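Local coordinates for DUF5012 domain-containing protein (Bacteroides thetaiotaomicron, PDB 5FQ8) that is of unknown function but is a lipoprotein, probably surface-exposed, with an Ig-like domain, found in an assembly with the outer membrane protein OMP121, at residues Tyr13-Glu18 with Tyr69-Glu74; Phe33-Tyr38 with Phe81-Tyr86. All blocks are in the same frame, centred on the assembly; numbering follows the deposited sequence.

Contact 1 (Tyr13-Glu18 with Tyr69-Glu74)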
loop_
_atom_site.group_PDB
_atom_site.type_symbol
_atom_site.label_atom_id
_atom_site.label_comp_id
_atom_site.label_asym_id
_atom_site.label_seq_id
_atom_site.Cartn_x
_atom_site.Cartn_y
_atom_site.Cartn_z
ATOM N N TYR G 13 6.012 2.135 48.239
ATOM C CA TYR G 13 6.472 0.786 47.946
ATOM C C TYR G 13 5.718 -0.197 48.826
ATOM O O TYR G 13 5.946 -0.257 50.034
ATOM C CB TYR G 13 7.982 0.687 48.151
ATOM C CG TYR G 13 8.766 1.533 47.182
ATOM C CD1 TYR G 13 9.032 2.865 47.456
ATOM C CD2 TYR G 13 9.230 1.003 45.986
ATOM C CE1 TYR G 13 9.734 3.641 46.573
ATOM C CE2 TYR G 13 9.937 1.773 45.098
ATOM C CZ TYR G 13 10.186 3.091 45.395
ATOM O OH TYR G 13 10.891 3.861 44.504
ATOM N N PHE G 14 4.848 -0.991 48.217
ATOM C CA PHE G 14 3.909 -1.783 48.987
ATOM C C PHE G 14 4.594 -2.963 49.663
ATOM O O PHE G 14 5.757 -3.272 49.417
ATOM C CB PHE G 14 2.785 -2.282 48.093
ATOM C CG PHE G 14 1.802 -1.228 47.739
ATOM C CD1 PHE G 14 1.243 -0.448 48.715
ATOM C CD2 PHE G 14 1.453 -1.003 46.425
ATOM C CE1 PHE G 14 0.338 0.528 48.392
ATOM C CE2 PHE G 14 0.556 -0.032 46.096
ATOM C CZ PHE G 14 -0.008 0.734 47.080
ATOM N N VAL G 15 3.838 -3.622 50.532
ATOM C CA VAL G 15 4.286 -4.783 51.290
ATOM C C VAL G 15 3.672 -6.035 50.689
ATOM O O VAL G 15 2.511 -6.029 50.273
ATOM C CB VAL G 15 3.900 -4.649 52.774
ATOM C CG1 VAL G 15 3.998 -5.986 53.474
ATOM C CG2 VAL G 15 4.786 -3.634 53.456
ATOM N N THR G 16 4.450 -7.106 50.629
ATOM C CA THR G 16 3.951 -8.409 50.228
ATOM C C THR G 16 3.827 -9.290 51.461
ATOM O O THR G 16 4.730 -9.313 52.298
ATOM C CB THR G 16 4.890 -9.042 49.203
ATOM O OG1 THR G 16 4.732 -8.376 47.947
ATOM C CG2 THR G 16 4.596 -10.524 49.039
ATOM N N LEU G 17 2.705 -9.995 51.583
ATOM C CA LEU G 17 2.462 -10.867 52.731
ATOM C C LEU G 17 1.929 -12.208 52.249
ATOM O O LEU G 17 0.909 -12.260 51.556
ATOM C CB LEU G 17 1.492 -10.223 53.719
ATOM C CG LEU G 17 1.264 -10.991 55.018
ATOM C CD1 LEU G 17 2.568 -11.225 55.723
ATOM C CD2 LEU G 17 0.324 -10.238 55.923
ATOM N N GLU G 18 2.617 -13.283 52.627
ATOM C CA GLU G 18 2.275 -14.643 52.238
ATOM C C GLU G 18 1.990 -15.471 53.478
ATOM O O GLU G 18 2.799 -15.501 54.408
ATOM C CB GLU G 18 3.410 -15.301 51.456
ATOM C CG GLU G 18 3.878 -14.536 50.248
ATOM C CD GLU G 18 5.280 -14.909 49.840
ATOM O OE1 GLU G 18 5.910 -15.712 50.557
ATOM O OE2 GLU G 18 5.750 -14.397 48.803
ATOM N N TYR G 69 -3.557 -11.330 60.553
ATOM C CA TYR G 69 -2.153 -11.056 60.289
ATOM C C TYR G 69 -2.045 -9.848 59.375
ATOM O O TYR G 69 -2.762 -9.757 58.374
ATOM C CB TYR G 69 -1.476 -12.254 59.627
ATOM C CG TYR G 69 -1.448 -13.521 60.429
ATOM C CD1 TYR G 69 -2.553 -14.349 60.490
ATOM C CD2 TYR G 69 -0.301 -13.919 61.088
ATOM C CE1 TYR G 69 -2.522 -15.518 61.199
ATOM C CE2 TYR G 69 -0.267 -15.086 61.795
ATOM C CZ TYR G 69 -1.381 -15.876 61.848
ATOM O OH TYR G 69 -1.340 -17.039 62.560
ATOM N N ALA G 70 -1.140 -8.935 59.700
ATOM C CA ALA G 70 -1.001 -7.743 58.879
ATOM C C ALA G 70 0.420 -7.209 58.947
ATOM O O ALA G 70 1.099 -7.312 59.970
ATOM C CB ALA G 70 -1.990 -6.657 59.309
ATOM N N ALA G 71 0.852 -6.631 57.846
ATOM C CA ALA G 71 2.128 -5.949 57.767
ATOM C C ALA G 71 1.886 -4.599 57.127
ATOM O O ALA G 71 0.997 -4.451 56.289
ATOM C CB ALA G 71 3.145 -6.742 56.960
ATOM N N TYR G 72 2.677 -3.612 57.521
ATOM C CA TYR G 72 2.366 -2.238 57.179
ATOM C C TYR G 72 3.492 -1.574 56.402
ATOM O O TYR G 72 4.673 -1.865 56.595
ATOM C CB TYR G 72 2.052 -1.430 58.426
ATOM C CG TYR G 72 0.744 -1.808 59.085
ATOM C CD1 TYR G 72 -0.461 -1.322 58.598
ATOM C CD2 TYR G 72 0.713 -2.642 60.193
ATOM C CE1 TYR G 72 -1.656 -1.656 59.189
ATOM C CE2 TYR G 72 -0.480 -2.981 60.788
ATOM C CZ TYR G 72 -1.661 -2.486 60.280
ATOM O OH TYR G 72 -2.860 -2.813 60.862
ATOM N N ASN G 73 3.077 -0.677 55.516
ATOM C CA ASN G 73 3.933 0.128 54.667
ATOM C C ASN G 73 4.560 1.258 55.473
ATOM O O ASN G 73 4.334 1.406 56.673
ATOM C CB ASN G 73 3.097 0.692 53.524
ATOM C CG ASN G 73 3.917 1.153 52.370
ATOM O OD1 ASN G 73 3.783 2.280 51.919
ATOM N ND2 ASN G 73 4.766 0.279 51.867
ATOM N N GLU G 74 5.360 2.076 54.800
ATOM C CA GLU G 74 5.853 3.286 55.441
ATOM C C GLU G 74 4.809 4.386 55.407
ATOM O O GLU G 74 4.755 5.217 56.317
ATOM C CB GLU G 74 7.136 3.744 54.763
ATOM C CG GLU G 74 8.281 3.940 55.707
ATOM C CD GLU G 74 9.565 3.389 55.153
ATOM O OE1 GLU G 74 9.773 2.162 55.259
ATOM O OE2 GLU G 74 10.356 4.177 54.591
#
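Strands 15-18 and 69-72 face each other with their axes 7.4 Å apart at closest approach and their directions 161° apart, close to antiparallel, a spacing that leaves room for side chains between the backbones. Their backbone bonding confirms that they belong to different sheets: T16 pairs with E41 and E18 with Y39 on one layer, whereas Y69 pairs with F81, A71 with K79 and A70 with Q52 on the other. This is the face-to-face arrangement of a β-sandwich, as expected of an Ig-like domain.

The apolar contact rests on alternation along strand 15-18, where V15 and L17 point at the opposite layer while T16 between them turns its back. In V15, CG1 lies anti to the backbone N (chi1 164°) and its tip meets CB of A71 at 3.7 Å. The other branch, CG2, lies 3.6 Å from O of Y72, so one methyl meets a side chain and the other a peptide group. L17 reaches across with CD2, which comes to 4.0 Å from O of Y69 and 4.1 Å from CA of A70; within 69-74 it meets backbone rather than side chains, though it also touches A40 and F81. V51 borders both L17 and A71.

Polar groups bond locally or outward. OD1 of N73 accepts from the backbone N of D75, two residues on, closing an Asx turn. On the outward face T16 OG1 makes a weak hydrogen bond with N231 of the OMP121 chain. Separately, the backbone of Y13 pairs antiparallel with a strand of that chain, so the sheet runs on across the interface.

Aliphatic groups therefore carry the interface between the layers, which is consistent with cohesion by exclusion of water, while Y13, F14 and T16 meet the partner protein.

Contact 2 (Phe33-Tyr38 with Phe81-Tyr86)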
loop_
_atom_site.group_PDB
_atom_site.type_symbol
_atom_site.label_atom_id
_atom_site.label_comp_id
_atom_site.label_asym_id
_atom_site.label_seq_id
_atom_site.Cartn_x
_atom_site.Cartn_y
_atom_site.Cartn_z
ATOM N N PHE G 33 -1.536 -24.569 70.139
ATOM C CA PHE G 33 -1.588 -23.988 68.805
ATOM C C PHE G 33 -0.209 -23.483 68.417
ATOM O O PHE G 33 0.324 -22.569 69.053
ATOM C CB PHE G 33 -2.593 -22.847 68.728
ATOM C CG PHE G 33 -2.440 -22.012 67.493
ATOM C CD1 PHE G 33 -2.908 -22.462 66.276
ATOM C CD2 PHE G 33 -1.814 -20.779 67.543
ATOM C CE1 PHE G 33 -2.765 -21.697 65.144
ATOM C CE2 PHE G 33 -1.671 -20.014 66.407
ATOM C CZ PHE G 33 -2.148 -20.475 65.209
ATOM N N VAL G 34 0.345 -24.058 67.360
ATOM C CA VAL G 34 1.660 -23.696 66.862
ATOM C C VAL G 34 1.482 -22.852 65.616
ATOM O O VAL G 34 0.805 -23.267 64.669
ATOM C CB VAL G 34 2.505 -24.941 66.554
ATOM C CG1 VAL G 34 3.909 -24.526 66.155
ATOM C CG2 VAL G 34 2.533 -25.862 67.750
ATOM N N GLU G 35 2.097 -21.681 65.609
ATOM C CA GLU G 35 2.006 -20.757 64.492
ATOM C C GLU G 35 2.536 -21.401 63.219
ATOM O O GLU G 35 3.734 -21.679 63.124
ATOM C CB GLU G 35 2.778 -19.477 64.819
ATOM C CG GLU G 35 2.893 -18.498 63.672
ATOM C CD GLU G 35 1.555 -18.109 63.103
ATOM O OE1 GLU G 35 0.655 -17.747 63.877
ATOM O OE2 GLU G 35 1.399 -18.167 61.875
ATOM N N PRO G 36 1.684 -21.653 62.226
ATOM C CA PRO G 36 2.164 -22.277 60.981
ATOM C C PRO G 36 3.215 -21.473 60.241
ATOM O O PRO G 36 4.070 -22.068 59.576
ATOM C CB PRO G 36 0.883 -22.414 60.154
ATOM C CG PRO G 36 -0.209 -22.429 61.149
ATOM C CD PRO G 36 0.226 -21.500 62.232
ATOM N N GLY G 37 3.176 -20.151 60.314
ATOM C CA GLY G 37 4.199 -19.303 59.739
ATOM C C GLY G 37 3.649 -18.358 58.684
ATOM O O GLY G 37 2.522 -18.482 58.211
ATOM N N TYR G 38 4.496 -17.409 58.313
ATOM C CA TYR G 38 4.148 -16.407 57.314
ATOM C C TYR G 38 5.425 -15.708 56.877
ATOM O O TYR G 38 6.441 -15.745 57.576
ATOM C CB TYR G 38 3.142 -15.393 57.860
ATOM C CG TYR G 38 3.546 -14.842 59.197
ATOM C CD1 TYR G 38 4.366 -13.737 59.290
ATOM C CD2 TYR G 38 3.119 -15.441 60.368
ATOM C CE1 TYR G 38 4.746 -13.247 60.505
ATOM C CE2 TYR G 38 3.490 -14.955 61.582
ATOM C CZ TYR G 38 4.302 -13.859 61.648
ATOM O OH TYR G 38 4.673 -13.373 62.874
ATOM N N PHE G 81 -4.106 -11.014 55.930
ATOM C CA PHE G 81 -4.781 -12.286 55.700
ATOM C C PHE G 81 -5.306 -12.808 57.031
ATOM O O PHE G 81 -4.824 -12.428 58.097
ATOM C CB PHE G 81 -3.869 -13.314 54.999
ATOM C CG PHE G 81 -2.716 -13.819 55.829
ATOM C CD1 PHE G 81 -2.882 -14.861 56.721
ATOM C CD2 PHE G 81 -1.451 -13.307 55.658
ATOM C CE1 PHE G 81 -1.820 -15.346 57.461
ATOM C CE2 PHE G 81 -0.389 -13.790 56.394
ATOM C CZ PHE G 81 -0.577 -14.812 57.298
ATOM N N THR G 82 -6.318 -13.670 56.960
ATOM C CA THR G 82 -6.968 -14.216 58.146
ATOM C C THR G 82 -6.683 -15.699 58.300
ATOM O O THR G 82 -6.630 -16.435 57.313
ATOM C CB THR G 82 -8.482 -14.037 58.102
ATOM O OG1 THR G 82 -8.800 -12.762 57.545
ATOM C CG2 THR G 82 -9.044 -14.123 59.505
ATOM N N ARG G 83 -6.531 -16.133 59.545
ATOM C CA ARG G 83 -6.438 -17.544 59.881
ATOM C C ARG G 83 -7.409 -17.828 61.014
ATOM O O ARG G 83 -7.382 -17.144 62.040
ATOM C CB ARG G 83 -5.016 -17.928 60.275
ATOM C CG ARG G 83 -4.804 -19.412 60.428
ATOM C CD ARG G 83 -3.375 -19.671 60.791
ATOM N NE ARG G 83 -2.539 -19.851 59.613
ATOM C CZ ARG G 83 -1.269 -19.474 59.547
ATOM N NH1 ARG G 83 -0.705 -18.873 60.579
ATOM N NH2 ARG G 83 -0.568 -19.687 58.453
ATOM N N THR G 84 -8.262 -18.832 60.825
ATOM C CA THR G 84 -9.319 -19.174 61.767
ATOM C C THR G 84 -9.009 -20.496 62.451
ATOM O O THR G 84 -8.787 -21.505 61.777
ATOM C CB THR G 84 -10.660 -19.274 61.052
ATOM O OG1 THR G 84 -10.865 -18.104 60.258
ATOM C CG2 THR G 84 -11.767 -19.393 62.064
ATOM N N VAL G 85 -9.017 -20.499 63.779
ATOM C CA VAL G 85 -8.679 -21.677 64.564
ATOM C C VAL G 85 -9.906 -22.103 65.349
ATOM O O VAL G 85 -10.510 -21.282 66.043
ATOM C CB VAL G 85 -7.496 -21.406 65.507
ATOM C CG1 VAL G 85 -7.268 -22.584 66.410
ATOM C CG2 VAL G 85 -6.259 -21.123 64.709
ATOM N N TYR G 86 -10.264 -23.383 65.244
ATOM C CA TYR G 86 -11.428 -23.954 65.906
ATOM C C TYR G 86 -11.004 -24.954 66.976
ATOM O O TYR G 86 -10.024 -25.683 66.815
ATOM C CB TYR G 86 -12.346 -24.654 64.905
ATOM C CG TYR G 86 -12.801 -23.812 63.737
ATOM C CD1 TYR G 86 -12.029 -23.712 62.589
ATOM C CD2 TYR G 86 -14.019 -23.150 63.767
ATOM C CE1 TYR G 86 -12.448 -22.959 61.509
ATOM C CE2 TYR G 86 -14.446 -22.396 62.693
ATOM C CZ TYR G 86 -13.655 -22.304 61.567
ATOM O OH TYR G 86 -14.069 -21.557 60.494
#
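The guanidinium of R83 is met from three directions by the loop 33-38. NH1 lies 2.6 Å from OE2 of E35 in a salt bridge whose hydrogen bond is weak, because the N-H is poorly aimed (129°). NH2 gives a weak bond to O of G37, long at 3.3 Å but nearly straight at 173°. Both acceptors lie at the guanidinium edge, and P36 takes one face, its CG sitting 3.5 Å above the plane, over the centre.

Two apolar pairs flank this polar group. CE1 of F33 touches CG2 of V85 at 3.6 Å, the side chains crossing obliquely. CB of Y38 lies in the plane of the F81 ring, 3.8 Å from CZ.

Topologically, the loop leaves strand 24-27, which pairs with strand 78-87, and enters strand 38-42 of the facing layer; it thus crosses from one sheet of the Ig-like sandwich to the other, with R83 reaching over to it from strand 78-87. An alanine in place of R83 would remove both bonds and the flat surface under P36, and would probably leave the E35 carboxylate without its charge partner and the loop less firmly held.

Further out, the acceptors are themselves positioned. The E35 chain bends at its second torsion (56°), and OE2 accepts, through its anti lone pair, from N of G37 at 3.1 Å, so one oxygen serves both the loop backbone and R83. OE1 of E35 is hydrogen-bonded to the hydroxyl of Y69, which also has a weak bond with NH1 of R83, so Y69 joins both partners of the salt bridge. At G37 the backbone has a positive phi, where a CB would strike the preceding carbonyl O, and this turn presents its own O to NH2. NE of R83, finally, donates to the carbonyl O of D22.

How the contacts relate
From the N terminus the chain passes first through 13-18, then 33-38, and returns through 69-74 and 81-86, so the segments alternate and the two contacts cross. Contact 1 closes a loop spanning 50 intervening residues and faces strand 10-19 of one sheet onto strand 63-72 of the other. Contact 2 closes one spanning 42 and ties the loop ahead of strand 38-42 to strand 78-87. Their centres lie about 17 Å apart, along neighbouring strands 63-72 and 78-87 of one sheet. Y69 joins them: it belongs to contact 1, but its ring stacks on F81 and meets Y38, both of contact 2.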